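Local coordinates for protein alginate lyase, family PL7 (Zobellia galactanivorans, PDB 4BE3) that cleaves the brown-algal polysaccharide alginate as an exolytic lyase of family PL7, at residues E119-F124 and Y189-Y194. Residues are numbered along the deposited sequence; the frame is centred on the assembly and turned at random.
Sequences EPIKIF and YEINVY
Ile123 drives its CD1 methyl onto a face of the Tyr189 ring, the centre of a buried contact between the two facing sheets of the PL7 jelly roll, a beta sandwich of the concanavalin clan. The methyl stands 3.6 Å from the ring centroid, 17° off the ring normal, a CH-pi contact over the face. It is displaced toward the CG–CD1 side, with Ile123 CD1 3.6 Å from Tyr189 CG. Two torsions set this up. Ile123 holds CG1 anti to its carbonyl carbon with the chain extended beyond it, which carries CD1 across to the other sheet, while Tyr189 places CG between its own backbone N and carbonyl carbon (chi1 62°), laying the ring beneath the methyl. The Ile123 methyl also meets the end of Ile191, its CD1 lying 4.0 Å from Ile191 CG1 and 3.9 Å from Ile191 CD1. Ile191 reaches on to Ile121, tip to tip, its CD1 4.1 Å from Ile121 CG2. The axes of strands 121-124 and 189-194 run antiparallel (173°) and come within 10.3 Å of each other, a sheet-to-sheet spacing bridged by side chains alone. Phe202 flanks both Ile123 and Tyr189, and Met198 and Leu200 continue the apolar layer around Ile121. At its far end the Tyr189 hydroxyl is hydrogen-bonded to the backbone carbonyl of Val107, on the strand next to Ile123, so the phenol spans the core and is tethered to the opposite sheet. With an alanine here, Ile123 CD1 would probably lose the face it rests on and Val107 O its phenol partner. Lys122, turned away from the contact, pairs its NZ with Glu119 OE1 and Asp153. Methyl contacts have little directional preference, making the fit one of shape, while the directional Tyr189 hydroxyl bond limits how the ring can shift.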
ATOM      1  N   GLU A 119       2.399 -17.336   6.883  1.00 21.76           N
ATOM      2  CA  GLU A 119       3.461 -16.347   6.554  1.00 20.98           C
ATOM      3  C   GLU A 119       4.220 -16.710   5.358  1.00 22.74           C
ATOM      4  O   GLU A 119       4.979 -17.696   5.319  1.00 21.19           O
ATOM      5  CB  GLU A 119       4.472 -16.379   7.745  1.00 23.52           C
ATOM      6  CG  GLU A 119       3.904 -15.716   9.033  1.00 25.66           C
ATOM      7  CD  GLU A 119       3.328 -16.648  10.078  1.00 33.36           C
ATOM      8  OE1 GLU A 119       3.666 -17.898  10.175  1.00 33.54           O
ATOM      9  OE2 GLU A 119       2.396 -16.179  10.729  1.00 36.44           O
ATOM     10  N   PRO A 120       4.177 -15.875   4.318  1.00 20.08           N
ATOM     11  CA  PRO A 120       5.057 -16.032   3.219  1.00 20.82           C
ATOM     12  C   PRO A 120       6.575 -16.045   3.677  1.00 21.26           C
ATOM     13  O   PRO A 120       7.419 -16.641   2.940  1.00 22.01           O
ATOM     14  CB  PRO A 120       4.779 -14.720   2.354  1.00 22.71           C
ATOM     15  CG  PRO A 120       3.312 -14.551   2.663  1.00 20.13           C
ATOM     16  CD  PRO A 120       3.165 -14.812   4.157  1.00 22.84           C
ATOM     17  N   ILE A 121       6.886 -15.346   4.773  1.00 18.54           N
ATOM     18  CA  ILE A 121       8.317 -15.491   5.258  1.00 16.53           C
ATOM     19  C   ILE A 121       8.393 -15.240   6.700  1.00 16.90           C
ATOM     20  O   ILE A 121       7.722 -14.360   7.283  1.00 18.19           O
ATOM     21  CB  ILE A 121       9.302 -14.528   4.529  1.00 17.61           C
ATOM     22  CG1 ILE A 121      10.695 -14.694   5.145  1.00 20.19           C
ATOM     23  CG2 ILE A 121       8.886 -13.022   4.633  1.00 18.66           C
ATOM     24  CD1 ILE A 121      11.828 -14.015   4.351  1.00 22.51           C
ATOM     25  N   LYS A 122       9.275 -16.074   7.385  1.00 16.71           N
ATOM     26  CA  LYS A 122       9.601 -15.778   8.766  1.00 15.57           C
ATOM     27  C   LYS A 122      11.175 -15.941   8.762  1.00 17.05           C
ATOM     28  O   LYS A 122      11.687 -16.963   8.204  1.00 16.63           O
ATOM     29  CB  LYS A 122       9.071 -16.836   9.756  1.00 15.61           C
ATOM     30  CG  LYS A 122       7.553 -16.593   9.937  1.00 17.30           C
ATOM     31  CD  LYS A 122       7.020 -17.508  11.119  1.00 19.59           C
ATOM     32  CE  LYS A 122       7.096 -19.009  10.731  1.00 22.59           C
ATOM     33  NZ  LYS A 122       6.360 -19.520   9.514  1.00 25.34           N
ATOM     34  N   ILE A 123      11.863 -14.940   9.239  1.00 15.29           N
ATOM     35  CA  ILE A 123      13.377 -15.027   9.321  1.00 16.55           C
ATOM     36  C   ILE A 123      13.640 -15.386  10.791  1.00 15.34           C
ATOM     37  O   ILE A 123      13.245 -14.695  11.751  1.00 16.53           O
ATOM     38  CB  ILE A 123      14.002 -13.670   8.982  1.00 15.42           C
ATOM     39  CG1 ILE A 123      13.602 -13.309   7.513  1.00 17.65           C
ATOM     40  CG2 ILE A 123      15.493 -13.692   9.197  1.00 17.87           C
ATOM     41  CD1 ILE A 123      14.072 -11.794   7.212  1.00 19.15           C
ATOM     42  N   PHE A 124      14.483 -16.455  10.934  1.00 14.41           N
ATOM     43  CA  PHE A 124      14.816 -16.964  12.290  1.00 13.71           C
ATOM     44  C   PHE A 124      16.294 -16.757  12.591  1.00 15.00           C
ATOM     45  O   PHE A 124      17.136 -16.842  11.672  1.00 16.95           O
ATOM     46  CB  PHE A 124      14.668 -18.510  12.229  1.00 13.58           C
ATOM     47  CG  PHE A 124      13.254 -19.020  12.188  1.00 16.87           C
ATOM     48  CD1 PHE A 124      12.442 -18.950  11.012  1.00 16.42           C
ATOM     49  CD2 PHE A 124      12.765 -19.691  13.373  1.00 16.81           C
ATOM     50  CE1 PHE A 124      11.149 -19.495  10.988  1.00 17.84           C
ATOM     51  CE2 PHE A 124      11.490 -20.280  13.280  1.00 17.28           C
ATOM     52  CZ  PHE A 124      10.687 -20.168  12.172  1.00 16.75           C
ATOM     53  N   TYR A 189      18.835  -7.618   7.161  1.00 18.32           N
ATOM     54  CA  TYR A 189      18.053  -8.283   6.189  1.00 16.82           C
ATOM     55  C   TYR A 189      17.251  -7.188   5.444  1.00 19.41           C
ATOM     56  O   TYR A 189      16.987  -6.061   5.980  1.00 20.16           O
ATOM     57  CB  TYR A 189      17.137  -9.369   6.794  1.00 18.62           C
ATOM     58  CG  TYR A 189      16.118  -8.901   7.748  1.00 18.23           C
ATOM     59  CD1 TYR A 189      14.902  -8.276   7.234  1.00 18.89           C
ATOM     60  CD2 TYR A 189      16.171  -9.239   9.084  1.00 17.62           C
ATOM     61  CE1 TYR A 189      13.838  -7.887   8.106  1.00 18.96           C
ATOM     62  CE2 TYR A 189      15.103  -8.847  10.011  1.00 16.82           C
ATOM     63  CZ  TYR A 189      13.950  -8.156   9.466  1.00 16.88           C
ATOM     64  OH  TYR A 189      12.951  -7.872  10.388  1.00 17.54           O
ATOM     65  N   GLU A 190      16.916  -7.544   4.247  1.00 18.00           N
ATOM     66  CA  GLU A 190      15.900  -6.780   3.495  1.00 19.98           C
ATOM     67  C   GLU A 190      14.945  -7.722   2.890  1.00 18.49           C
ATOM     68  O   GLU A 190      15.373  -8.721   2.224  1.00 20.46           O
ATOM     69  CB  GLU A 190      16.645  -6.021   2.357  1.00 20.98           C
ATOM     70  CG  GLU A 190      15.647  -5.186   1.462  1.00 21.69           C
ATOM     71  CD  GLU A 190      16.399  -4.435   0.369  1.00 26.67           C
ATOM     72  OE1 GLU A 190      17.045  -3.429   0.618  1.00 26.61           O
ATOM     73  OE2 GLU A 190      16.475  -4.993  -0.773  1.00 29.75           O
ATOM     74  N   ILE A 191      13.635  -7.449   3.059  1.00 17.75           N
ATOM     75  CA  ILE A 191      12.629  -8.233   2.376  1.00 15.98           C
ATOM     76  C   ILE A 191      11.986  -7.196   1.363  1.00 20.52           C
ATOM     77  O   ILE A 191      11.346  -6.257   1.830  1.00 20.41           O
ATOM     78  CB  ILE A 191      11.519  -8.647   3.289  1.00 15.63           C
ATOM     79  CG1 ILE A 191      12.173  -9.479   4.495  1.00 18.09           C
ATOM     80  CG2 ILE A 191      10.404  -9.497   2.482  1.00 17.69           C
ATOM     81  CD1 ILE A 191      11.102  -9.768   5.604  1.00 19.48           C
ATOM     82  N   ASN A 192      12.249  -7.429   0.083  1.00 19.81           N
ATOM     83  CA  ASN A 192      11.749  -6.487  -0.987  1.00 19.38           C
ATOM     84  C   ASN A 192      10.766  -7.195  -1.858  1.00 19.96           C
ATOM     85  O   ASN A 192      11.143  -8.091  -2.676  1.00 20.39           O
ATOM     86  CB  ASN A 192      13.025  -6.062  -1.752  1.00 20.10           C
ATOM     87  CG  ASN A 192      12.647  -5.234  -3.000  1.00 24.56           C
ATOM     88  OD1 ASN A 192      11.560  -4.635  -2.979  1.00 22.74           O
ATOM     89  ND2 ASN A 192      13.442  -5.271  -4.066  1.00 22.90           N
ATOM     90  N   VAL A 193       9.471  -6.910  -1.703  1.00 21.11           N
ATOM     91  CA  VAL A 193       8.469  -7.610  -2.534  1.00 19.37           C
ATOM     92  C   VAL A 193       8.095  -6.610  -3.629  1.00 22.74           C
ATOM     93  O   VAL A 193       7.616  -5.528  -3.298  1.00 21.38           O
ATOM     94  CB  VAL A 193       7.195  -7.995  -1.744  1.00 19.48           C
ATOM     95  CG1 VAL A 193       6.180  -8.655  -2.684  1.00 21.65           C
ATOM     96  CG2 VAL A 193       7.659  -9.049  -0.596  1.00 18.83           C
ATOM     97  N   TYR A 194       8.421  -6.952  -4.837  1.00 22.41           N
ATOM     98  CA  TYR A 194       8.134  -6.083  -6.006  1.00 23.57           C
ATOM     99  C   TYR A 194       7.368  -6.846  -7.041  1.00 27.08           C
ATOM    100  O   TYR A 194       7.858  -7.882  -7.556  1.00 27.15           O
ATOM    101  CB  TYR A 194       9.491  -5.596  -6.532  1.00 24.61           C
ATOM    102  CG  TYR A 194       9.286  -4.656  -7.704  1.00 29.06           C
ATOM    103  CD1 TYR A 194       8.713  -3.414  -7.482  1.00 33.04           C
ATOM    104  CD2 TYR A 194       9.630  -5.056  -8.985  1.00 34.08           C
ATOM    105  CE1 TYR A 194       8.529  -2.529  -8.587  1.00 38.24           C
ATOM    106  CE2 TYR A 194       9.437  -4.194 -10.096  1.00 38.29           C
ATOM    107  CZ  TYR A 194       8.905  -2.963  -9.850  1.00 39.60           C
ATOM    108  OH  TYR A 194       8.719  -2.117 -10.918  1.00 48.38           O
TER